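Long-range contacts in muramidase (Sodiomyces alcalophilus, PDB 6ZM8), which hydrolyses the beta-1,4 linkages between N-acetylmuramic acid and N-acetylglucosamine in bacterial peptidoglycan, as a fungal lysozyme of glycoside hydrolase family 25: residues T177-N182 and S191-G196; G92-E97 and N115-F120; K30-T35 and A58-Q63. All coordinates share one frame; numbering follows the deposited sequence.

Contact 1 of 3, residues T177-N182 and S191-G196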
loop_
_atom_site.group_PDB
_atom_site.type_symbol
_atom_site.label_atom_id
_atom_site.label_comp_id
_atom_site.label_asym_id
_atom_site.label_seq_id
_atom_site.Cartn_x
_atom_site.Cartn_y
_atom_site.Cartn_z
ATOM N N THR A 177 6.662 -7.434 -4.558
ATOM C CA THR A 177 5.453 -7.530 -5.361
ATOM C C THR A 177 5.231 -6.244 -6.144
ATOM O O THR A 177 4.949 -6.275 -7.352
ATOM C CB THR A 177 4.266 -7.930 -4.472
ATOM O OG1 THR A 177 4.505 -9.251 -3.969
ATOM C CG2 THR A 177 2.963 -7.947 -5.250
ATOM N N PHE A 178 5.352 -5.095 -5.456
ATOM C CA PHE A 178 5.360 -3.798 -6.125
ATOM C C PHE A 178 6.661 -3.074 -5.733
ATOM O O PHE A 178 7.136 -3.217 -4.610
ATOM C CB PHE A 178 4.163 -2.936 -5.687
ATOM C CG PHE A 178 2.817 -3.548 -6.014
ATOM C CD1 PHE A 178 2.301 -3.470 -7.299
ATOM C CD2 PHE A 178 2.073 -4.179 -5.020
ATOM C CE1 PHE A 178 1.040 -3.985 -7.580
ATOM C CE2 PHE A 178 0.828 -4.706 -5.306
ATOM C CZ PHE A 178 0.305 -4.599 -6.590
ATOM N N TRP A 179 7.142 -2.240 -6.653
ATOM C CA TRP A 179 8.313 -1.385 -6.420
ATOM C C TRP A 179 7.937 0.025 -6.854
ATOM O O TRP A 179 7.636 0.266 -8.033
ATOM C CB TRP A 179 9.520 -1.891 -7.223
ATOM C CG TRP A 179 10.706 -0.969 -7.224
ATOM C CD1 TRP A 179 11.057 0.014 -6.345
ATOM C CD2 TRP A 179 11.709 -0.958 -8.266
ATOM N NE1 TRP A 179 12.213 0.621 -6.742
ATOM C CE2 TRP A 179 12.626 0.071 -7.931
ATOM C CE3 TRP A 179 11.920 -1.693 -9.435
ATOM C CZ2 TRP A 179 13.696 0.420 -8.754
ATOM C CZ3 TRP A 179 12.969 -1.366 -10.244
ATOM C CH2 TRP A 179 13.841 -0.312 -9.907
ATOM N N GLN A 180 7.915 0.946 -5.884
ATOM C CA GLN A 180 7.704 2.369 -6.150
ATOM C C GLN A 180 9.086 2.963 -6.483
ATOM O O GLN A 180 9.947 3.062 -5.616
ATOM C CB GLN A 180 7.108 3.068 -4.940
ATOM C CG GLN A 180 6.516 4.429 -5.307
ATOM C CD GLN A 180 6.059 5.116 -4.036
ATOM O OE1 GLN A 180 6.908 5.506 -3.207
ATOM N NE2 GLN A 180 4.765 5.202 -3.820
ATOM N N TYR A 181 9.255 3.322 -7.759
ATOM C CA TYR A 181 10.578 3.641 -8.291
ATOM C C TYR A 181 10.753 5.123 -8.646
ATOM O O TYR A 181 11.877 5.528 -8.910
ATOM C CB TYR A 181 10.955 2.721 -9.462
ATOM C CG TYR A 181 10.103 2.902 -10.691
ATOM C CD1 TYR A 181 8.858 2.276 -10.818
ATOM C CD2 TYR A 181 10.539 3.688 -11.747
ATOM C CE1 TYR A 181 8.073 2.457 -11.956
ATOM C CE2 TYR A 181 9.775 3.865 -12.881
ATOM C CZ TYR A 181 8.523 3.269 -12.978
ATOM O OH TYR A 181 7.782 3.513 -14.100
ATOM N N ASN A 182 9.679 5.920 -8.611
ATOM C CA ASN A 182 9.833 7.366 -8.675
ATOM C C ASN A 182 8.581 8.007 -8.078
ATOM O O ASN A 182 7.578 7.345 -7.849
ATOM C CB ASN A 182 10.152 7.873 -10.106
ATOM C CG ASN A 182 9.013 7.706 -11.079
ATOM O OD1 ASN A 182 7.867 8.093 -10.804
ATOM N ND2 ASN A 182 9.314 7.159 -12.245
ATOM N N SER A 191 5.239 6.321 -9.358
ATOM C CA SER A 191 5.226 5.241 -10.330
ATOM C C SER A 191 5.647 3.927 -9.678
ATOM O O SER A 191 6.589 3.905 -8.885
ATOM C CB SER A 191 6.183 5.524 -11.487
ATOM O OG SER A 191 5.871 6.776 -12.103
ATOM N N ASN A 192 4.963 2.850 -10.074
ATOM C CA ASN A 192 5.212 1.520 -9.546
ATOM C C ASN A 192 5.394 0.509 -10.681
ATOM O O ASN A 192 4.792 0.606 -11.748
ATOM C CB ASN A 192 4.020 1.027 -8.707
ATOM C CG ASN A 192 3.799 1.936 -7.518
ATOM O OD1 ASN A 192 4.671 2.068 -6.666
ATOM N ND2 ASN A 192 2.624 2.577 -7.466
ATOM N N TRP A 193 6.167 -0.533 -10.361
ATOM C CA TRP A 193 6.181 -1.782 -11.122
ATOM C C TRP A 193 5.528 -2.868 -10.296
ATOM O O TRP A 193 5.796 -2.989 -9.095
ATOM C CB TRP A 193 7.603 -2.240 -11.440
ATOM C CG TRP A 193 8.387 -1.314 -12.319
ATOM C CD1 TRP A 193 9.568 -0.716 -12.019
ATOM C CD2 TRP A 193 8.057 -0.854 -13.652
ATOM N NE1 TRP A 193 10.019 0.054 -13.057
ATOM C CE2 TRP A 193 9.092 0.040 -14.061
ATOM C CE3 TRP A 193 6.994 -1.088 -14.528
ATOM C CZ2 TRP A 193 9.071 0.693 -15.304
ATOM C CZ3 TRP A 193 6.975 -0.440 -15.749
ATOM C CH2 TRP A 193 8.000 0.426 -16.130
ATOM N N PHE A 194 4.735 -3.705 -10.959
ATOM C CA PHE A 194 4.295 -4.984 -10.410
ATOM C C PHE A 194 5.199 -6.073 -10.977
ATOM O O PHE A 194 5.405 -6.165 -12.191
ATOM C CB PHE A 194 2.830 -5.264 -10.808
ATOM C CG PHE A 194 2.406 -6.678 -10.471
ATOM C CD1 PHE A 194 2.163 -7.066 -9.167
ATOM C CD2 PHE A 194 2.260 -7.630 -11.490
ATOM C CE1 PHE A 194 1.771 -8.369 -8.881
ATOM C CE2 PHE A 194 1.864 -8.926 -11.200
ATOM C CZ PHE A 194 1.621 -9.294 -9.909
ATOM N N ASN A 195 5.715 -6.922 -10.067
ATOM C CA ASN A 195 6.675 -7.974 -10.410
ATOM C C ASN A 195 5.965 -9.252 -10.848
ATOM O O ASN A 195 6.014 -10.247 -10.154
ATOM C CB ASN A 195 7.548 -8.246 -9.189
ATOM C CG ASN A 195 8.688 -9.174 -9.436
ATOM O OD1 ASN A 195 9.009 -9.466 -10.596
ATOM N ND2 ASN A 195 9.298 -9.628 -8.371
ATOM N N GLY A 196 5.392 -9.232 -12.011
ATOM C CA GLY A 196 4.735 -10.397 -12.548
ATOM C C GLY A 196 3.954 -10.052 -13.786
ATOM O O GLY A 196 3.977 -8.906 -14.254
HETATM O O HOH W 1 5.310 2.546 -13.956
#

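Contact 2 of 3, residues G92-E97 and N115-F120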
loop_
_atom_site.group_PDB
_atom_site.type_symbol
_atom_site.label_atom_id
_atom_site.label_comp_id
_atom_site.label_asym_id
_atom_site.label_seq_id
_atom_site.Cartn_x
_atom_site.Cartn_y
_atom_site.Cartn_z
ATOM N N GLY A 92 -5.829 -4.147 0.359
ATOM C CA GLY A 92 -5.386 -2.858 0.858
ATOM C C GLY A 92 -3.917 -2.919 1.285
ATOM O O GLY A 92 -3.404 -3.977 1.698
ATOM N N ALA A 93 -3.274 -1.754 1.230
ATOM C CA ALA A 93 -1.880 -1.630 1.624
ATOM C C ALA A 93 -1.739 -0.793 2.887
ATOM O O ALA A 93 -2.364 0.272 3.051
ATOM C CB ALA A 93 -1.051 -0.990 0.516
ATOM N N LEU A 94 -0.863 -1.278 3.780
ATOM C CA LEU A 94 -0.433 -0.569 4.975
ATOM C C LEU A 94 0.834 0.219 4.610
ATOM O O LEU A 94 1.879 -0.385 4.352
ATOM C CB LEU A 94 -0.130 -1.568 6.081
ATOM C CG LEU A 94 0.416 -0.944 7.366
ATOM C CD1 LEU A 94 -0.604 -0.015 8.022
ATOM C CD2 LEU A 94 0.841 -2.033 8.332
ATOM N N ASP A 95 0.729 1.557 4.610
ATOM C CA ASP A 95 1.877 2.439 4.354
ATOM C C ASP A 95 2.482 2.755 5.719
ATOM O O ASP A 95 1.940 3.580 6.488
ATOM C CB ASP A 95 1.361 3.666 3.616
ATOM C CG ASP A 95 2.367 4.756 3.400
ATOM O OD1 ASP A 95 3.511 4.608 3.874
ATOM O OD2 ASP A 95 2.000 5.762 2.760
ATOM N N ILE A 96 3.563 2.043 6.028
ATOM C CA ILE A 96 4.203 2.066 7.338
ATOM C C ILE A 96 5.652 2.555 7.135
ATOM O O ILE A 96 6.508 1.822 6.607
ATOM C CB ILE A 96 4.046 0.718 8.074
ATOM C CG1 ILE A 96 4.755 0.710 9.416
ATOM C CG2 ILE A 96 4.498 -0.490 7.259
ATOM C CD1 ILE A 96 4.224 1.676 10.436
ATOM N N GLU A 97 5.873 3.817 7.471
ATOM C CA GLU A 97 7.084 4.510 7.085
ATOM C C GLU A 97 7.354 5.654 8.073
ATOM O O GLU A 97 6.666 5.833 9.067
ATOM C CB GLU A 97 6.950 5.069 5.650
ATOM C CG GLU A 97 5.881 6.144 5.548
ATOM C CD GLU A 97 5.898 6.809 4.172
ATOM O OE1 GLU A 97 6.660 7.796 4.007
ATOM O OE2 GLU A 97 5.143 6.409 3.291
ATOM N N ASN A 115 4.520 -5.711 16.983
ATOM C CA ASN A 115 3.215 -6.075 17.498
ATOM C C ASN A 115 2.105 -5.196 16.904
ATOM O O ASN A 115 0.996 -5.700 16.657
ATOM C CB ASN A 115 3.175 -5.948 19.035
ATOM C CG ASN A 115 4.036 -6.959 19.756
ATOM O OD1 ASN A 115 4.532 -7.915 19.165
ATOM N ND2 ASN A 115 4.193 -6.721 21.049
ATOM N N TRP A 116 2.367 -3.918 16.721
ATOM C CA TRP A 116 1.375 -3.012 16.161
ATOM C C TRP A 116 1.011 -3.442 14.738
ATOM O O TRP A 116 -0.154 -3.524 14.361
ATOM C CB TRP A 116 1.932 -1.570 16.195
ATOM C CG TRP A 116 0.934 -0.534 15.830
ATOM C CD1 TRP A 116 0.224 0.212 16.725
ATOM C CD2 TRP A 116 0.481 -0.157 14.520
ATOM N NE1 TRP A 116 -0.653 1.043 16.047
ATOM C CE2 TRP A 116 -0.522 0.829 14.712
ATOM C CE3 TRP A 116 0.814 -0.515 13.212
ATOM C CZ2 TRP A 116 -1.196 1.421 13.645
ATOM C CZ3 TRP A 116 0.140 0.063 12.143
ATOM C CH2 TRP A 116 -0.866 1.011 12.376
ATOM N N ILE A 117 2.052 -3.696 13.943
ATOM C CA ILE A 117 1.843 -4.146 12.551
ATOM C C ILE A 117 1.077 -5.473 12.553
ATOM O O ILE A 117 0.157 -5.650 11.758
ATOM C CB ILE A 117 3.184 -4.228 11.814
ATOM C CG1 ILE A 117 3.838 -2.837 11.729
ATOM C CG2 ILE A 117 2.987 -4.831 10.422
ATOM C CD1 ILE A 117 5.315 -2.885 11.360
ATOM N N GLU A 118 1.468 -6.413 13.434
ATOM C CA GLU A 118 0.749 -7.683 13.526
ATOM C C GLU A 118 -0.727 -7.453 13.813
ATOM O O GLU A 118 -1.607 -8.112 13.244
ATOM C CB GLU A 118 1.404 -8.546 14.599
ATOM C CG GLU A 118 0.736 -9.919 14.758
ATOM C CD GLU A 118 0.895 -10.795 13.539
ATOM O OE1 GLU A 118 2.035 -11.132 13.187
ATOM O OE2 GLU A 118 -0.107 -11.050 12.866
ATOM N N ASP A 119 -1.025 -6.535 14.739
ATOM C CA ASP A 119 -2.414 -6.255 15.076
ATOM C C ASP A 119 -3.162 -5.700 13.850
ATOM O O ASP A 119 -4.301 -6.096 13.565
ATOM C CB ASP A 119 -2.454 -5.291 16.265
ATOM C CG ASP A 119 -3.787 -5.189 16.960
ATOM O OD1 ASP A 119 -4.573 -6.127 16.916
ATOM O OD2 ASP A 119 -3.987 -4.119 17.614
ATOM N N PHE A 120 -2.531 -4.792 13.118
ATOM C CA PHE A 120 -3.164 -4.270 11.898
ATOM C C PHE A 120 -3.415 -5.396 10.889
ATOM O O PHE A 120 -4.520 -5.525 10.342
ATOM C CB PHE A 120 -2.287 -3.163 11.284
ATOM C CG PHE A 120 -2.943 -2.515 10.089
ATOM C CD1 PHE A 120 -2.932 -3.120 8.833
ATOM C CD2 PHE A 120 -3.585 -1.288 10.227
ATOM C CE1 PHE A 120 -3.584 -2.530 7.751
ATOM C CE2 PHE A 120 -4.213 -0.684 9.135
ATOM C CZ PHE A 120 -4.217 -1.312 7.905
#

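Contact 3 of 3, residues K30-T35 and A58-Q63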
loop_
_atom_site.group_PDB
_atom_site.type_symbol
_atom_site.label_atom_id
_atom_site.label_comp_id
_atom_site.label_asym_id
_atom_site.label_seq_id
_atom_site.Cartn_x
_atom_site.Cartn_y
_atom_site.Cartn_z
ATOM N N LYS A 30 -4.797 6.647 -1.856
ATOM C CA LYS A 30 -4.857 6.845 -0.411
ATOM C C LYS A 30 -6.303 6.923 0.047
ATOM O O LYS A 30 -7.103 7.728 -0.479
ATOM C CB LYS A 30 -4.162 8.132 0.002
ATOM C CG LYS A 30 -4.097 8.290 1.530
ATOM C CD LYS A 30 -3.223 9.440 1.965
ATOM C CE LYS A 30 -3.248 9.614 3.478
ATOM N NZ LYS A 30 -2.347 10.691 3.896
ATOM N N ALA A 31 -6.646 6.132 1.070
ATOM C CA ALA A 31 -7.968 6.180 1.685
ATOM C C ALA A 31 -7.911 6.900 3.017
ATOM O O ALA A 31 -8.742 7.833 3.241
ATOM C CB ALA A 31 -8.565 4.798 1.855
ATOM N N THR A 32 -7.099 6.427 3.955
ATOM C CA THR A 32 -7.184 6.819 5.347
ATOM C C THR A 32 -5.812 7.059 5.940
ATOM O O THR A 32 -4.778 6.600 5.415
ATOM C CB THR A 32 -7.944 5.752 6.177
ATOM O OG1 THR A 32 -7.386 4.464 5.884
ATOM C CG2 THR A 32 -9.420 5.715 5.853
ATOM N N GLU A 33 -5.819 7.734 7.094
ATOM C CA GLU A 33 -4.637 7.910 7.919
ATOM C C GLU A 33 -5.091 7.956 9.373
ATOM O O GLU A 33 -6.099 8.615 9.698
ATOM C CB GLU A 33 -3.878 9.191 7.534
ATOM C CG GLU A 33 -2.711 9.515 8.455
ATOM C CD GLU A 33 -1.832 10.637 7.950
ATOM O OE1 GLU A 33 -1.888 10.976 6.716
ATOM O OE2 GLU A 33 -1.082 11.150 8.820
ATOM N N GLY A 34 -4.385 7.244 10.245
ATOM C CA GLY A 34 -4.822 7.216 11.621
ATOM C C GLY A 34 -6.242 6.683 11.760
ATOM O O GLY A 34 -6.631 5.760 11.087
ATOM N N THR A 35 -7.006 7.308 12.687
ATOM C CA THR A 35 -8.424 6.946 12.850
ATOM C C THR A 35 -9.336 8.129 12.527
ATOM O O THR A 35 -10.538 8.023 12.798
ATOM C CB THR A 35 -8.762 6.399 14.219
ATOM O OG1 THR A 35 -8.388 7.396 15.185
ATOM C CG2 THR A 35 -8.054 5.104 14.507
ATOM N N ALA A 58 -6.617 0.458 -2.241
ATOM C CA ALA A 58 -6.517 1.578 -1.332
ATOM C C ALA A 58 -5.320 1.402 -0.416
ATOM O O ALA A 58 -4.879 0.258 -0.173
ATOM C CB ALA A 58 -7.776 1.657 -0.486
ATOM N N TYR A 59 -4.830 2.504 0.164
ATOM C CA TYR A 59 -3.796 2.402 1.192
ATOM C C TYR A 59 -4.121 3.271 2.393
ATOM O O TYR A 59 -4.901 4.261 2.327
ATOM C CB TYR A 59 -2.378 2.638 0.648
ATOM C CG TYR A 59 -2.007 4.042 0.249
ATOM C CD1 TYR A 59 -1.493 4.944 1.163
ATOM C CD2 TYR A 59 -2.100 4.453 -1.088
ATOM C CE1 TYR A 59 -1.052 6.208 0.781
ATOM C CE2 TYR A 59 -1.672 5.719 -1.495
ATOM C CZ TYR A 59 -1.138 6.590 -0.543
ATOM O OH TYR A 59 -0.706 7.839 -0.926
ATOM N N HIS A 60 -3.515 2.874 3.515
ATOM C CA HIS A 60 -3.693 3.506 4.824
ATOM C C HIS A 60 -2.346 3.992 5.316
ATOM O O HIS A 60 -1.382 3.206 5.387
ATOM C CB HIS A 60 -4.184 2.428 5.822
ATOM C CG HIS A 60 -4.296 2.977 7.211
ATOM N ND1 HIS A 60 -5.361 3.800 7.568
ATOM C CD2 HIS A 60 -3.440 2.863 8.260
ATOM C CE1 HIS A 60 -5.144 4.135 8.826
ATOM N NE2 HIS A 60 -3.977 3.618 9.273
ATOM N N PHE A 61 -2.249 5.270 5.707
ATOM C CA PHE A 61 -1.023 5.783 6.313
ATOM C C PHE A 61 -1.050 5.512 7.819
ATOM O O PHE A 61 -1.860 6.092 8.572
ATOM C CB PHE A 61 -0.813 7.268 6.006
ATOM C CG PHE A 61 0.573 7.724 6.411
ATOM C CD1 PHE A 61 0.902 8.042 7.723
ATOM C CD2 PHE A 61 1.582 7.724 5.480
ATOM C CE1 PHE A 61 2.212 8.362 8.082
ATOM C CE2 PHE A 61 2.873 8.068 5.827
ATOM C CZ PHE A 61 3.196 8.384 7.126
ATOM N N ALA A 62 -0.172 4.607 8.254
ATOM C CA ALA A 62 -0.109 4.193 9.641
ATOM C C ALA A 62 0.338 5.342 10.562
ATOM O O ALA A 62 1.279 6.067 10.252
ATOM C CB ALA A 62 0.893 3.076 9.795
ATOM N N GLN A 63 -0.303 5.381 11.733
ATOM C CA GLN A 63 0.095 6.289 12.821
ATOM C C GLN A 63 0.246 5.451 14.084
ATOM O O GLN A 63 -0.686 5.381 14.901
ATOM C CB GLN A 63 -0.924 7.425 12.977
ATOM C CG GLN A 63 -0.817 8.442 11.852
ATOM C CD GLN A 63 0.406 9.347 11.944
ATOM O OE1 GLN A 63 1.193 9.246 12.889
ATOM N NE2 GLN A 63 0.551 10.226 10.954
#

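Contact 1 of 3, residues T177-N182 and S191-G196
The beta hairpin that closes the family 25 barrel pairs Trp179 with Trp193 and Phe178 with Phe194, joining strands 178-182 and 190-194 in antiparallel register. Trp179 and Trp193 form the hydrogen-bonded pair, with Trp179 N reaching Trp193 O at 2.9 Å and Trp193 N returning a bond to Trp179 O. A beta bulge then shifts the register by one residue, so that Gln180 faces Asn192 but Asn182 faces Ser191, leaving Tyr181 as the extra residue. Its N still binds Ser191 O at 3.0 Å, while CG sits between the backbone N and the carbonyl carbon (chi1 66°), which carries the ring over the five-membered ring of Trp193. The two form an offset stack, centroids 3.8 Å apart and planes at 4°; Ser191 CB lies over the opposite face of the tyrosine, a slot that suits a small residue. Trp179 CE3 comes to the edge of the Trp193 ring, 3.6 Å from its CD1, the two rings turned obliquely, and Trp179 NE1 is held by Arg161 O.

The other face of the hairpin combines aromatic bulk with amides. Phe178 CE1 meets Phe194 CD1 at 3.6 Å, and helix 198-206 packs on both. Gln180 and Asn192 suit a buried polar site because each amide can donate and accept: both side-chain NH2 groups bind Asp6 OD2, Gln180 OE1 takes the hydroxyls of Tyr135 and Tyr162, and Asn192 OD1 takes Trp158 NE1. At the bulged end, Ser191 OG donates to Asn182 OD1 at 2.7 Å, and one water links Tyr181 OH (2.7 Å) to Asn192 O (3.0 Å).

Contact 2 of 3, residues G92-E97 and N115-F120
Leu94 and Ile96 of the segment 92-97 meet Trp116, Ile117 and Phe120 of helix 110-128 within a beta-alpha-beta unit, the repeating element of a TIM-type barrel. The helix runs back against the strand, the short axes at 154° and 11.0 Å apart, a separation bridged by side chains alone.

The aromatic part is a CH-pi contact. Leu94 CD1 stands 3.7 Å from the centroid of the Phe120 ring and only 4° off its normal, so the methyl sits squarely over the middle of the face. Leucine suits this position: with CG anti to the backbone N (chi1 176°), its fork reaches out to the helix, CD1 on the middle of the phenyl face, while CD2 lies between the rim of that ring at Phe120 CD1 and Ile117 CG2. The same CD1 of Leu94 also comes to the ring edge of Trp116, 4.2 Å from CZ3.

The aliphatic part is a pair of branched contacts to one residue. Leu94 CD2 meets Ile117 CG2 at 4.1 Å, and Ile117 CD1, at the end of the longer branch, meets Ile96 CG1, also at 4.1 Å, the two arms of the beta-branched isoleucine serving separate partners. No hydrogen bond crosses the interface, and the one polar atom among the touching side chains, Trp116 NE1, binds Ser67 O.

Around this buried core, Phe120 packs on Gln72, Ala73 and Phe76 of helix 69-78, while Ile96 and Ile117 share Trp141 of helix 138-145; strand 93-95 itself lies between strands 55-61 and 133-136, bonded to both through its backbone.

Contact 3 of 3, residues K30-T35 and A58-Q63
Thr32 and Glu33 pair with His60 and Phe61 where two neighbouring parallel strands of the barrel, 26-33 and 55-61, run side by side. Phe61 N binds Thr32 O at 2.9 Å. A beta bulge at Ala31 lets Tyr59 O receive two amides, Ala31 N at 2.9 Å and, weakly, Thr32 N. Past the strand ends Gly34, whose positive phi glycine tolerates easily, gives its N to Phe61 O at 3.2 Å.

On one face Lys30 CB lies over the Tyr59 ring, 3.8 Å from its centroid. The lysine's extended chain, CG anti to the backbone N (chi1 -175°), carries NZ to a salt bridge with Glu33 OE1 at 2.9 Å. Glu33 OE2 accepts Gln63 NE2 at 2.8 Å on its anti side, so one oxygen is held within its own strand and the other ties it to Gln63, just past strand 55-61. An alanine in place of Glu33 would probably leave Lys30 NZ without its counter-charge and let the Gln63 amide turn.

On the other face Gly34 O approaches His60 CE1 at the ring's edge. His60 NE2 is hydrogen-bonded to Gln72 OE1 and ND1 shares a 2.7 Å hydrogen bond with Thr32 OG1, in the imidazole plane, which would limit the ring's rotation.

Overall arrangement
All three contacts reach one curled sheet, the barrel wall. Contacts 2 and 3 are neighbours, their centres about 10 Å apart, with strands 93-95 and 55-61 joined by probable hydrogen bonds such as Asp95 N to His60 O, and Phe120 meeting His60. Contact 1 lies on the opposite side of the chain's centre, about 20 Å from contact 3 between centres. Contact 2 is buried and wholly apolar, as expected where a helix packs outside the wall. Contacts 1 and 3 are partly buried strand pairs, antiparallel and parallel respectively, each with a bulge; beyond the backbone bonds, contact 1 adds an aromatic cluster and buried amides, contact 3 a salt bridge and polar side-chain bonds.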